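Local coordinates for porin (Acinetobacter baumannii AB307-0294, PDB 5DL7), which probably acts as a beta-barrel porin of the outer membrane, giving small solutes, perhaps vanillate among them, a path across the outer membrane, at residues N29-R34 and R47-G52; S91-V96 and P138-P143; T279-Y284 and R323-F328. All blocks are in the same frame, centred on the assembly; numbering follows the deposited sequence.

Interaction 1. Residues N29-R34 and R47-G52; sequences NFYFDR and RDWAQG. With C8E ((hydroxyethyloxy)tri(ethyloxy)octane), chain K.
Asn29 and Trp49 both swing CG anti to the backbone N (chi1 -173° in each), which turns the amide of one strand toward the indole of the other. Trp49 NE1 donates to Asn29 OD1 at 2.8 Å, a bond lying close to the indole plane. That same oxygen accepts a second bond from the terminal O21 of a detergent molecule, 3.1 Å from Asn29 OD1. The detergent then runs across one face of the indole, with its C17 at 3.4 Å from Trp49 CZ2, and over one face of the Tyr31 ring. Tyr31 turns its edge toward the Trp49 face in an offset T-shaped pair, planes at 84° and centroids 5.9 Å apart. Further along, Arg47 clasps Asp33 side-on: NE (2.9 Å) and NH2 (3.0 Å) both reach Asp33 OD1 from the same side of the carboxylate plane. Paired amides of Phe30 with Ala50 and Phe32 with Asp48 hold the antiparallel register. Detergent thus lies against the Asn29, Tyr31 and Trp49 side of the hairpin, while Phe30 and Phe32 turn inward onto Leu93 and Ser91. Strand 406-418 flanks 22-36, closing the barrel, and strand 66-79 flanks 46-58.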
loop_
_atom_site.group_PDB
_atom_site.type_symbol
_atom_site.label_atom_id
_atom_site.label_comp_id
_atom_site.label_asym_id
_atom_site.label_seq_id
_atom_site.Cartn_x
_atom_site.Cartn_y
_atom_site.Cartn_z
ATOM N N ASN A 29 -1.783 -6.901 -16.570
ATOM C CA ASN A 29 -3.167 -7.194 -16.833
ATOM C C ASN A 29 -3.761 -7.504 -15.420
ATOM O O ASN A 29 -3.125 -8.294 -14.692
ATOM C CB ASN A 29 -3.229 -8.413 -17.656
ATOM C CG ASN A 29 -4.634 -8.689 -18.116
ATOM O OD1 ASN A 29 -5.431 -9.181 -17.399
ATOM N ND2 ASN A 29 -4.959 -8.254 -19.286
ATOM N N PHE A 30 -4.775 -6.783 -15.041
ATOM C CA PHE A 30 -5.342 -6.804 -13.651
ATOM C C PHE A 30 -6.884 -6.961 -13.763
ATOM O O PHE A 30 -7.542 -6.122 -14.298
ATOM C CB PHE A 30 -4.942 -5.529 -13.034
ATOM C CG PHE A 30 -5.027 -5.460 -11.524
ATOM C CD1 PHE A 30 -6.034 -6.123 -10.750
ATOM C CD2 PHE A 30 -4.176 -4.569 -10.815
ATOM C CE1 PHE A 30 -6.089 -6.067 -9.352
ATOM C CE2 PHE A 30 -4.210 -4.507 -9.390
ATOM C CZ PHE A 30 -5.162 -5.249 -8.658
ATOM N N TYR A 31 -7.403 -8.013 -13.187
ATOM C CA TYR A 31 -8.855 -8.149 -13.018
ATOM C C TYR A 31 -9.186 -8.035 -11.535
ATOM O O TYR A 31 -8.472 -8.667 -10.707
ATOM C CB TYR A 31 -9.252 -9.579 -13.452
ATOM C CG TYR A 31 -10.709 -9.896 -13.237
ATOM C CD1 TYR A 31 -11.700 -9.147 -13.906
ATOM C CD2 TYR A 31 -11.129 -10.818 -12.283
ATOM C CE1 TYR A 31 -13.054 -9.420 -13.717
ATOM C CE2 TYR A 31 -12.495 -11.069 -12.061
ATOM C CZ TYR A 31 -13.435 -10.367 -12.819
ATOM O OH TYR A 31 -14.762 -10.605 -12.617
ATOM N N PHE A 32 -10.183 -7.239 -11.217
ATOM C CA PHE A 32 -10.550 -6.942 -9.811
ATOM C C PHE A 32 -12.051 -7.152 -9.709
ATOM O O PHE A 32 -12.788 -6.633 -10.510
ATOM C CB PHE A 32 -10.241 -5.479 -9.495
ATOM C CG PHE A 32 -10.595 -5.034 -8.082
ATOM C CD1 PHE A 32 -11.920 -4.735 -7.741
ATOM C CD2 PHE A 32 -9.601 -4.889 -7.106
ATOM C CE1 PHE A 32 -12.264 -4.346 -6.470
ATOM C CE2 PHE A 32 -9.938 -4.473 -5.806
ATOM C CZ PHE A 32 -11.274 -4.235 -5.495
ATOM N N ASP A 33 -12.434 -8.009 -8.776
ATOM C CA ASP A 33 -13.909 -8.239 -8.570
ATOM C C ASP A 33 -14.125 -8.288 -7.080
ATOM O O ASP A 33 -13.855 -9.345 -6.469
ATOM C CB ASP A 33 -14.229 -9.588 -9.158
ATOM C CG ASP A 33 -15.764 -10.031 -8.889
ATOM O OD1 ASP A 33 -16.605 -9.079 -8.907
ATOM O OD2 ASP A 33 -16.025 -11.296 -8.663
ATOM N N ARG A 34 -14.787 -7.302 -6.500
ATOM C CA ARG A 34 -15.172 -7.367 -5.094
ATOM C C ARG A 34 -16.759 -7.560 -5.167
ATOM O O ARG A 34 -17.512 -6.658 -5.395
ATOM C CB ARG A 34 -14.793 -6.112 -4.392
ATOM C CG ARG A 34 -15.248 -6.004 -2.938
ATOM C CD ARG A 34 -14.870 -4.770 -2.233
ATOM N NE ARG A 34 -13.391 -4.766 -2.007
ATOM C CZ ARG A 34 -12.636 -3.713 -1.835
ATOM N NH1 ARG A 34 -13.127 -2.509 -1.673
ATOM N NH2 ARG A 34 -11.332 -3.846 -1.504
ATOM N N ARG A 47 -15.977 -3.814 -9.849
ATOM C CA ARG A 47 -15.333 -4.739 -10.798
ATOM C C ARG A 47 -14.732 -3.942 -11.930
ATOM O O ARG A 47 -15.326 -2.961 -12.347
ATOM C CB ARG A 47 -16.340 -5.686 -11.443
ATOM C CG ARG A 47 -15.853 -6.846 -12.279
ATOM C CD ARG A 47 -17.006 -7.770 -12.755
ATOM N NE ARG A 47 -17.535 -8.437 -11.615
ATOM C CZ ARG A 47 -18.613 -9.290 -11.587
ATOM N NH1 ARG A 47 -19.332 -9.438 -12.656
ATOM N NH2 ARG A 47 -19.012 -9.836 -10.475
ATOM N N ASP A 48 -13.569 -4.402 -12.396
ATOM C CA ASP A 48 -12.996 -3.839 -13.650
ATOM C C ASP A 48 -11.938 -4.844 -14.136
ATOM O O ASP A 48 -11.455 -5.712 -13.430
ATOM C CB ASP A 48 -12.303 -2.473 -13.458
ATOM C CG ASP A 48 -13.176 -1.289 -13.458
ATOM O OD1 ASP A 48 -13.895 -0.988 -14.436
ATOM O OD2 ASP A 48 -13.194 -0.513 -12.353
ATOM N N TRP A 49 -11.630 -4.709 -15.437
ATOM C CA TRP A 49 -10.610 -5.513 -16.027
ATOM C C TRP A 49 -9.796 -4.533 -16.916
ATOM O O TRP A 49 -10.338 -3.853 -17.811
ATOM C CB TRP A 49 -11.150 -6.598 -16.854
ATOM C CG TRP A 49 -10.131 -7.569 -17.373
ATOM C CD1 TRP A 49 -8.833 -7.789 -16.914
ATOM C CD2 TRP A 49 -10.281 -8.402 -18.528
ATOM N NE1 TRP A 49 -8.218 -8.731 -17.668
ATOM C CE2 TRP A 49 -9.046 -9.074 -18.708
ATOM C CE3 TRP A 49 -11.313 -8.581 -19.478
ATOM C CZ2 TRP A 49 -8.843 -10.018 -19.729
ATOM C CZ3 TRP A 49 -11.096 -9.396 -20.546
ATOM C CH2 TRP A 49 -9.861 -10.112 -20.692
ATOM N N ALA A 50 -8.507 -4.392 -16.565
ATOM C CA ALA A 50 -7.674 -3.393 -17.207
ATOM C C ALA A 50 -6.289 -3.860 -17.508
ATOM O O ALA A 50 -5.772 -4.819 -16.964
ATOM C CB ALA A 50 -7.524 -2.124 -16.309
ATOM N N GLN A 51 -5.681 -3.186 -18.520
ATOM C CA GLN A 51 -4.286 -3.460 -18.858
ATOM C C GLN A 51 -3.462 -2.222 -18.851
ATOM O O GLN A 51 -3.940 -1.146 -19.282
ATOM C CB GLN A 51 -4.300 -4.036 -20.339
ATOM C CG GLN A 51 -2.915 -4.334 -20.834
ATOM C CD GLN A 51 -2.972 -5.722 -21.275
ATOM O OE1 GLN A 51 -3.842 -6.102 -22.136
ATOM N NE2 GLN A 51 -2.208 -6.519 -20.613
ATOM N N GLY A 52 -2.217 -2.320 -18.447
ATOM C CA GLY A 52 -1.390 -1.161 -18.305
ATOM C C GLY A 52 0.065 -1.375 -18.693
ATOM O O GLY A 52 0.558 -2.481 -18.722
HETATM O O12 C8E K . -14.900 -10.044 -17.251
HETATM C C13 C8E K . -13.783 -10.608 -17.897
HETATM C C14 C8E K . -12.727 -10.988 -16.871
HETATM O O15 C8E K . -11.687 -11.781 -17.452
HETATM C C16 C8E K . -10.779 -12.395 -16.504
HETATM C C17 C8E K . -9.429 -12.234 -17.151
HETATM O O18 C8E K . -8.346 -12.857 -16.464
HETATM C C19 C8E K . -7.157 -12.051 -16.535
HETATM C C20 C8E K . -6.067 -12.446 -15.544
HETATM O O21 C8E K . -5.331 -11.254 -15.055
#

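Interaction 2. Residues S91-V96 and P138-P143; sequences SGLLPV and PARLFP
Arg140 and Leu141 meet Ser91, Gly92 and Leu93 in a buried loop-to-loop contact inside the barrel, where two irregular segments are joined by polar bonds to main-chain atoms and a small apolar patch. Arg140 does most of the work. Its chain bends at chi2 (-68°), which lays the aliphatic part along the Gly92 peptide, CB at 3.4 Å from Gly92 O, and brings NE to Ser91 O. That bond is short, 2.7 Å from Arg140 NE to Ser91 O; it runs nearly along the C=O axis, and the oxygen lies in the guanidinium plane. A second N-H turns back on its own segment, Arg140 NH1 donating to Ala139 O at 3.0 Å from above that carbonyl's plane, so the guanidinium is fixed from two directions. NH2 donates to a water that reaches Ser91 O only weakly. The receiving carbonyl belongs to an ST turn: Ser91 OG accepts from Leu93 N at 3.0 Å, while also bonding to Asp48 on the barrel wall. Gly92 follows with a positive phi (96°), and its lack of a side chain lets Arg140 come up close against the backbone. Another water bridges the loops, donating to Gly92 O and accepting from Leu141 N at 3.0 Å. Leu93 CD2 touches the flank of Arg140 at CD and comes within 4.2 Å of Leu141 CB. Arg28, from strand 22-36, donates through NH1 to the carbonyls of Arg140 and Leu141, and Tyr106 OH bonds to Leu93 O.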
loop_
_atom_site.group_PDB
_atom_site.type_symbol
_atom_site.label_atom_id
_atom_site.label_comp_id
_atom_site.label_asym_id
_atom_site.label_seq_id
_atom_site.Cartn_x
_atom_site.Cartn_y
_atom_site.Cartn_z
ATOM N N SER A 91 -13.669 0.109 -9.074
ATOM C CA SER A 91 -12.549 -0.685 -8.477
ATOM C C SER A 91 -11.347 0.075 -8.084
ATOM O O SER A 91 -10.490 -0.408 -7.285
ATOM C CB SER A 91 -12.178 -1.743 -9.536
ATOM O OG SER A 91 -11.425 -1.208 -10.610
ATOM N N GLY A 92 -11.096 1.184 -8.751
ATOM C CA GLY A 92 -9.845 1.839 -8.696
ATOM C C GLY A 92 -8.780 1.568 -9.785
ATOM O O GLY A 92 -7.703 2.105 -9.773
ATOM N N LEU A 93 -9.075 0.650 -10.685
ATOM C CA LEU A 93 -8.196 0.342 -11.753
ATOM C C LEU A 93 -8.280 1.413 -12.869
ATOM O O LEU A 93 -7.461 1.469 -13.724
ATOM C CB LEU A 93 -8.533 -1.042 -12.426
ATOM C CG LEU A 93 -8.294 -2.273 -11.524
ATOM C CD1 LEU A 93 -8.513 -3.523 -12.319
ATOM C CD2 LEU A 93 -6.863 -2.291 -10.972
ATOM N N LEU A 94 -9.476 2.030 -12.989
ATOM C CA LEU A 94 -9.750 2.947 -14.129
ATOM C C LEU A 94 -10.483 4.231 -13.542
ATOM O O LEU A 94 -11.259 4.112 -12.523
ATOM C CB LEU A 94 -10.718 2.312 -15.092
ATOM C CG LEU A 94 -10.167 1.092 -15.891
ATOM C CD1 LEU A 94 -11.316 0.311 -16.501
ATOM C CD2 LEU A 94 -9.229 1.585 -16.969
ATOM N N PRO A 95 -10.257 5.359 -14.177
ATOM C CA PRO A 95 -11.064 6.581 -13.824
ATOM C C PRO A 95 -12.523 6.334 -14.068
ATOM O O PRO A 95 -12.960 5.644 -15.055
ATOM C CB PRO A 95 -10.465 7.678 -14.658
ATOM C CG PRO A 95 -9.163 7.093 -15.243
ATOM C CD PRO A 95 -9.450 5.619 -15.377
ATOM N N VAL A 96 -13.319 6.782 -13.074
ATOM C CA VAL A 96 -14.791 6.599 -13.228
ATOM C C VAL A 96 -15.466 7.985 -13.163
ATOM O O VAL A 96 -15.149 8.740 -12.249
ATOM C CB VAL A 96 -15.317 5.718 -12.075
ATOM C CG1 VAL A 96 -16.780 5.615 -12.105
ATOM C CG2 VAL A 96 -14.804 4.238 -12.274
ATOM N N PRO A 138 0.454 0.826 -4.174
ATOM C CA PRO A 138 0.733 0.062 -5.266
ATOM C C PRO A 138 -0.474 -0.922 -5.626
ATOM O O PRO A 138 -0.249 -1.725 -6.544
ATOM C CB PRO A 138 1.965 -0.816 -4.756
ATOM C CG PRO A 138 1.403 -1.131 -3.457
ATOM C CD PRO A 138 0.775 0.133 -2.859
ATOM N N ALA A 139 -1.584 -0.777 -4.995
ATOM C CA ALA A 139 -2.583 -1.887 -4.968
ATOM C C ALA A 139 -3.578 -1.814 -6.115
ATOM O O ALA A 139 -4.359 -2.744 -6.284
ATOM C CB ALA A 139 -3.288 -1.776 -3.671
ATOM N N ARG A 140 -3.420 -0.858 -7.071
ATOM C CA ARG A 140 -4.249 -0.816 -8.278
ATOM C C ARG A 140 -3.389 -0.870 -9.506
ATOM O O ARG A 140 -2.310 -1.520 -9.483
ATOM C CB ARG A 140 -5.404 0.235 -8.176
ATOM C CG ARG A 140 -6.388 0.052 -7.075
ATOM C CD ARG A 140 -7.284 -1.175 -7.214
ATOM N NE ARG A 140 -8.181 -1.215 -6.072
ATOM C CZ ARG A 140 -7.936 -1.641 -4.856
ATOM N NH1 ARG A 140 -6.747 -2.139 -4.502
ATOM N NH2 ARG A 140 -8.817 -1.482 -3.868
ATOM N N LEU A 141 -3.748 -0.252 -10.624
ATOM C CA LEU A 141 -3.047 -0.459 -11.801
ATOM C C LEU A 141 -1.720 0.264 -11.790
ATOM O O LEU A 141 -0.760 -0.212 -12.333
ATOM C CB LEU A 141 -3.898 -0.044 -13.004
ATOM C CG LEU A 141 -3.344 -0.386 -14.358
ATOM C CD1 LEU A 141 -3.377 -1.938 -14.541
ATOM C CD2 LEU A 141 -4.141 0.245 -15.541
ATOM N N PHE A 142 -1.716 1.509 -11.356
ATOM C CA PHE A 142 -0.564 2.411 -11.343
ATOM C C PHE A 142 -0.339 2.908 -9.960
ATOM O O PHE A 142 -1.252 3.087 -9.187
ATOM C CB PHE A 142 -0.902 3.643 -12.261
ATOM C CG PHE A 142 -1.178 3.279 -13.644
ATOM C CD1 PHE A 142 -0.306 2.467 -14.391
ATOM C CD2 PHE A 142 -2.222 3.808 -14.395
ATOM C CE1 PHE A 142 -0.519 2.092 -15.716
ATOM C CE2 PHE A 142 -2.398 3.413 -15.699
ATOM C CZ PHE A 142 -1.527 2.607 -16.387
ATOM N N PRO A 143 0.892 3.330 -9.645
ATOM C CA PRO A 143 1.207 3.860 -8.313
ATOM C C PRO A 143 0.591 5.238 -8.102
ATOM O O PRO A 143 0.555 6.008 -9.019
ATOM C CB PRO A 143 2.765 4.046 -8.374
ATOM C CG PRO A 143 3.158 4.042 -9.744
ATOM C CD PRO A 143 2.086 3.206 -10.497
HETATM O O HOH W 1 -11.391 -0.064 -4.064
HETATM O O HOH W 2 -5.125 2.395 -10.824
#

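Interaction 3. Residues T279-Y284 and R323-F328; sequences TVSLGY and RYEYDF. With C8E ((hydroxyethyloxy)tri(ethyloxy)octane), chain F; C8E ((hydroxyethyloxy)tri(ethyloxy)octane), chain I; C8E ((hydroxyethyloxy)tri(ethyloxy)octane), chain H.
Tyr324 meets Val280 at its ring edge, Val280 CG2 lying in the ring plane 3.9 Å from Tyr324 CD1. Over the centre of one face of the ring sits ether oxygen O9 of the chain I detergent, 3.8 Å above the plane, and C10 of the chain F detergent comes in at another point of the edge. The phenol oxygen of Tyr324 bonds to His278. Tyr326 carries O12 of the chain F molecule over one face, and its CD2 stands over the centre of the Phe328 ring. On the opposite side of the strands the chemistry changes. Glu325 takes the crowded position (chi1 46°), which lays CG alongside Thr279 CB at 3.6 Å, the two side chains pointing the same way. Extended Arg323 then grips the carboxylate side-on, NE to Glu325 OE2 at 2.8 Å and NH2 to Glu325 OE1 at 3.0 Å. A water sits 2.7 Å from Ser281 OG and 2.6 Å from Glu325 OE2. Backbone bonds couple Thr279 with Glu325 and Ser281 with Arg323. Such two-sidedness is that of a transmembrane barrel wall: Val280 and the tyrosines suit the lipid-facing surface, whereas the ion pair and its water suit the aqueous interior.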
loop_
_atom_site.group_PDB
_atom_site.type_symbol
_atom_site.label_atom_id
_atom_site.label_comp_id
_atom_site.label_asym_id
_atom_site.label_seq_id
_atom_site.Cartn_x
_atom_site.Cartn_y
_atom_site.Cartn_z
ATOM N N THR A 279 6.703 -20.583 6.603
ATOM C CA THR A 279 6.599 -19.522 7.570
ATOM C C THR A 279 5.202 -19.624 8.224
ATOM O O THR A 279 4.218 -19.447 7.548
ATOM C CB THR A 279 6.929 -18.106 7.030
ATOM O OG1 THR A 279 8.097 -18.128 6.173
ATOM C CG2 THR A 279 7.008 -17.119 8.060
ATOM N N VAL A 280 5.201 -19.649 9.556
ATOM C CA VAL A 280 3.943 -19.527 10.302
ATOM C C VAL A 280 3.992 -18.281 11.089
ATOM O O VAL A 280 4.928 -18.080 11.903
ATOM C CB VAL A 280 3.596 -20.754 11.185
ATOM C CG1 VAL A 280 2.300 -20.492 11.988
ATOM C CG2 VAL A 280 3.394 -21.947 10.331
ATOM N N SER A 281 2.939 -17.437 11.030
ATOM C CA SER A 281 3.027 -16.191 11.765
ATOM C C SER A 281 1.741 -15.885 12.560
ATOM O O SER A 281 0.633 -16.385 12.193
ATOM C CB SER A 281 3.242 -14.995 10.862
ATOM O OG SER A 281 4.398 -15.182 9.987
ATOM N N LEU A 282 1.852 -15.096 13.548
ATOM C CA LEU A 282 0.701 -14.616 14.281
ATOM C C LEU A 282 0.797 -13.129 14.286
ATOM O O LEU A 282 1.844 -12.493 14.462
ATOM C CB LEU A 282 0.683 -15.180 15.736
ATOM C CG LEU A 282 0.644 -16.679 15.919
ATOM C CD1 LEU A 282 0.877 -16.943 17.385
ATOM C CD2 LEU A 282 -0.755 -17.191 15.473
ATOM N N GLY A 283 -0.384 -12.470 14.171
ATOM C CA GLY A 283 -0.509 -11.047 14.092
ATOM C C GLY A 283 -1.490 -10.495 15.148
ATOM O O GLY A 283 -2.457 -11.176 15.613
ATOM N N TYR A 284 -1.255 -9.296 15.661
ATOM C CA TYR A 284 -2.109 -8.600 16.581
ATOM C C TYR A 284 -2.113 -7.136 16.250
ATOM O O TYR A 284 -1.040 -6.559 15.925
ATOM C CB TYR A 284 -1.693 -8.761 18.053
ATOM C CG TYR A 284 -2.656 -8.155 18.981
ATOM C CD1 TYR A 284 -3.923 -8.707 19.129
ATOM C CD2 TYR A 284 -2.386 -7.038 19.556
ATOM C CE1 TYR A 284 -4.875 -8.166 20.026
ATOM C CE2 TYR A 284 -3.304 -6.495 20.494
ATOM C CZ TYR A 284 -4.562 -7.022 20.614
ATOM O OH TYR A 284 -5.508 -6.445 21.553
ATOM N N ARG A 323 -1.180 -16.632 9.820
ATOM C CA ARG A 323 -0.739 -16.678 8.450
ATOM C C ARG A 323 0.163 -17.811 8.247
ATOM O O ARG A 323 0.970 -18.137 9.105
ATOM C CB ARG A 323 0.040 -15.383 8.192
ATOM C CG ARG A 323 0.505 -15.211 6.815
ATOM C CD ARG A 323 1.453 -13.980 6.846
ATOM N NE ARG A 323 2.203 -13.841 5.524
ATOM C CZ ARG A 323 2.073 -12.797 4.640
ATOM N NH1 ARG A 323 1.281 -11.734 4.892
ATOM N NH2 ARG A 323 2.766 -12.776 3.520
ATOM N N TYR A 324 0.032 -18.428 7.098
ATOM C CA TYR A 324 0.876 -19.549 6.645
ATOM C C TYR A 324 1.353 -19.286 5.262
ATOM O O TYR A 324 0.622 -18.903 4.411
ATOM C CB TYR A 324 0.125 -20.899 6.669
ATOM C CG TYR A 324 1.003 -21.982 6.081
ATOM C CD1 TYR A 324 2.123 -22.478 6.708
ATOM C CD2 TYR A 324 0.810 -22.426 4.793
ATOM C CE1 TYR A 324 2.964 -23.444 6.105
ATOM C CE2 TYR A 324 1.625 -23.341 4.204
ATOM C CZ TYR A 324 2.701 -23.869 4.866
ATOM O OH TYR A 324 3.476 -24.787 4.143
ATOM N N GLU A 325 2.648 -19.455 5.030
ATOM C CA GLU A 325 3.226 -19.332 3.693
ATOM C C GLU A 325 4.276 -20.442 3.429
ATOM O O GLU A 325 4.968 -20.856 4.323
ATOM C CB GLU A 325 3.860 -17.916 3.314
ATOM C CG GLU A 325 4.664 -17.392 4.280
ATOM C CD GLU A 325 4.507 -15.782 4.425
ATOM O OE1 GLU A 325 4.588 -15.093 3.354
ATOM O OE2 GLU A 325 4.554 -15.336 5.639
ATOM N N TYR A 326 4.345 -20.707 2.163
ATOM C CA TYR A 326 5.403 -21.660 1.631
ATOM C C TYR A 326 5.990 -21.105 0.374
ATOM O O TYR A 326 5.319 -20.571 -0.555
ATOM C CB TYR A 326 4.769 -23.076 1.378
ATOM C CG TYR A 326 5.867 -24.085 1.100
ATOM C CD1 TYR A 326 6.646 -24.529 2.167
ATOM C CD2 TYR A 326 6.046 -24.617 -0.148
ATOM C CE1 TYR A 326 7.662 -25.460 1.925
ATOM C CE2 TYR A 326 7.014 -25.604 -0.410
ATOM C CZ TYR A 326 7.828 -25.964 0.660
ATOM O OH TYR A 326 8.844 -26.941 0.552
ATOM N N ASP A 327 7.314 -21.143 0.358
ATOM C CA ASP A 327 8.083 -20.869 -0.852
ATOM C C ASP A 327 8.554 -22.187 -1.456
ATOM O O ASP A 327 9.274 -22.971 -0.874
ATOM C CB ASP A 327 9.266 -19.992 -0.473
ATOM C CG ASP A 327 10.174 -19.690 -1.611
ATOM O OD1 ASP A 327 10.236 -20.249 -2.731
ATOM O OD2 ASP A 327 10.974 -18.723 -1.295
ATOM N N PHE A 328 8.116 -22.372 -2.663
ATOM C CA PHE A 328 8.326 -23.639 -3.376
ATOM C C PHE A 328 9.666 -23.774 -4.152
ATOM O O PHE A 328 9.859 -24.682 -5.010
ATOM C CB PHE A 328 7.188 -23.864 -4.395
ATOM C CG PHE A 328 5.866 -24.228 -3.864
ATOM C CD1 PHE A 328 4.984 -23.239 -3.459
ATOM C CD2 PHE A 328 5.501 -25.574 -3.611
ATOM C CE1 PHE A 328 3.745 -23.557 -2.969
ATOM C CE2 PHE A 328 4.166 -25.856 -3.086
ATOM C CZ PHE A 328 3.328 -24.868 -2.800
HETATM C C1 C8E F . 0.773 -26.491 -8.043
HETATM C C2 C8E F . 0.720 -26.513 -6.515
HETATM C C3 C8E F . -0.125 -25.381 -5.874
HETATM C C4 C8E F . -0.178 -25.639 -4.362
HETATM C C5 C8E F . -0.935 -24.654 -3.507
HETATM C C6 C8E F . -1.300 -25.136 -2.146
HETATM C C7 C8E F . -0.116 -25.158 -1.286
HETATM C C8 C8E F . -0.510 -25.470 0.059
HETATM O O9 C8E F . 0.875 -25.455 0.299
HETATM C C10 C8E F . 1.758 -25.837 1.337
HETATM C C11 C8E F . 2.655 -26.704 0.547
HETATM O O12 C8E F . 3.846 -27.281 1.143
HETATM C C13 C8E F . 3.866 -28.731 1.441
HETATM C C14 C8E F . 5.281 -29.329 1.431
HETATM O O15 C8E F . 5.754 -29.911 2.701
HETATM C C16 C8E F . 7.188 -30.091 2.769
HETATM C C17 C8E F . 7.695 -30.453 4.192
HETATM O O18 C8E F . 8.498 -29.564 5.012
HETATM C C19 C8E F . 9.782 -29.094 4.486
HETATM C C20 C8E F . 9.663 -28.578 3.031
HETATM O O21 C8E F . 10.444 -27.508 2.497
HETATM C C1 C8E I . -0.883 -29.971 14.291
HETATM C C2 C8E I . -1.061 -28.794 13.364
HETATM C C3 C8E I . -2.351 -28.978 12.577
HETATM C C4 C8E I . -2.750 -27.719 11.821
HETATM C C5 C8E I . -2.656 -27.949 10.324
HETATM C C6 C8E I . -2.508 -26.790 9.432
HETATM C C7 C8E I . -1.495 -27.038 8.371
HETATM C C8 C8E I . -1.303 -25.816 7.487
HETATM O O9 C8E I . 0.111 -25.836 7.193
HETATM C C10 C8E I . 0.362 -26.807 6.187
HETATM C C11 C8E I . 1.787 -27.144 6.220
HETATM O O12 C8E I . 2.259 -28.239 5.363
HETATM C C13 C8E I . 3.513 -28.582 6.118
HETATM C C14 C8E I . 4.551 -29.614 5.676
HETATM O O15 C8E I . 5.218 -30.265 6.868
HETATM C C1 C8E H . -5.757 -19.501 7.232
HETATM C C2 C8E H . -4.560 -19.525 8.080
HETATM C C3 C8E H . -4.094 -20.925 8.217
HETATM C C4 C8E H . -3.105 -21.025 9.330
HETATM C C5 C8E H . -2.238 -22.228 9.389
HETATM C C6 C8E H . -1.835 -22.811 10.730
HETATM C C7 C8E H . -0.438 -23.451 10.692
HETATM C C8 C8E H . -0.019 -24.501 11.765
HETATM O O9 C8E H . 1.321 -24.927 11.382
HETATM C C10 C8E H . 2.037 -25.988 12.032
HETATM C C11 C8E H . 2.972 -26.699 11.026
HETATM O O12 C8E H . 3.547 -25.794 10.036
HETATM C C13 C8E H . 4.522 -26.347 9.132
HETATM C C14 C8E H . 5.871 -26.568 9.823
HETATM O O15 C8E H . 6.804 -27.140 8.915
HETATM C C16 C8E H . 7.454 -28.369 9.369
HETATM O O HOH W 3 3.639 -16.532 7.727
#

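Interactions 1 and 2 are neighbours, their centres about 9 Å apart: the first is part of the barrel wall, the second joins loops inside it. They touch where Asp48 OD2 lies 2.6 Å from Ser91 OG, a probable hydrogen bond, and where Phe32 CD1 packs 3.5 Å from Ser91 CB. Arg34 NH2 and Arg140 NH2 are like charges 4.2 Å apart, but Arg34 has a counter-charge in Glu408. Asp48 also forms a salt bridge with Arg102, a residue of a calcium site. Interaction 3 stands apart: its centre is about 27 Å from that of interaction 1 and about 28 Å from that of interaction 2. Interactions 1 and 3 are both pairs of wall strands, and each has detergent molecules of its own on the outer face.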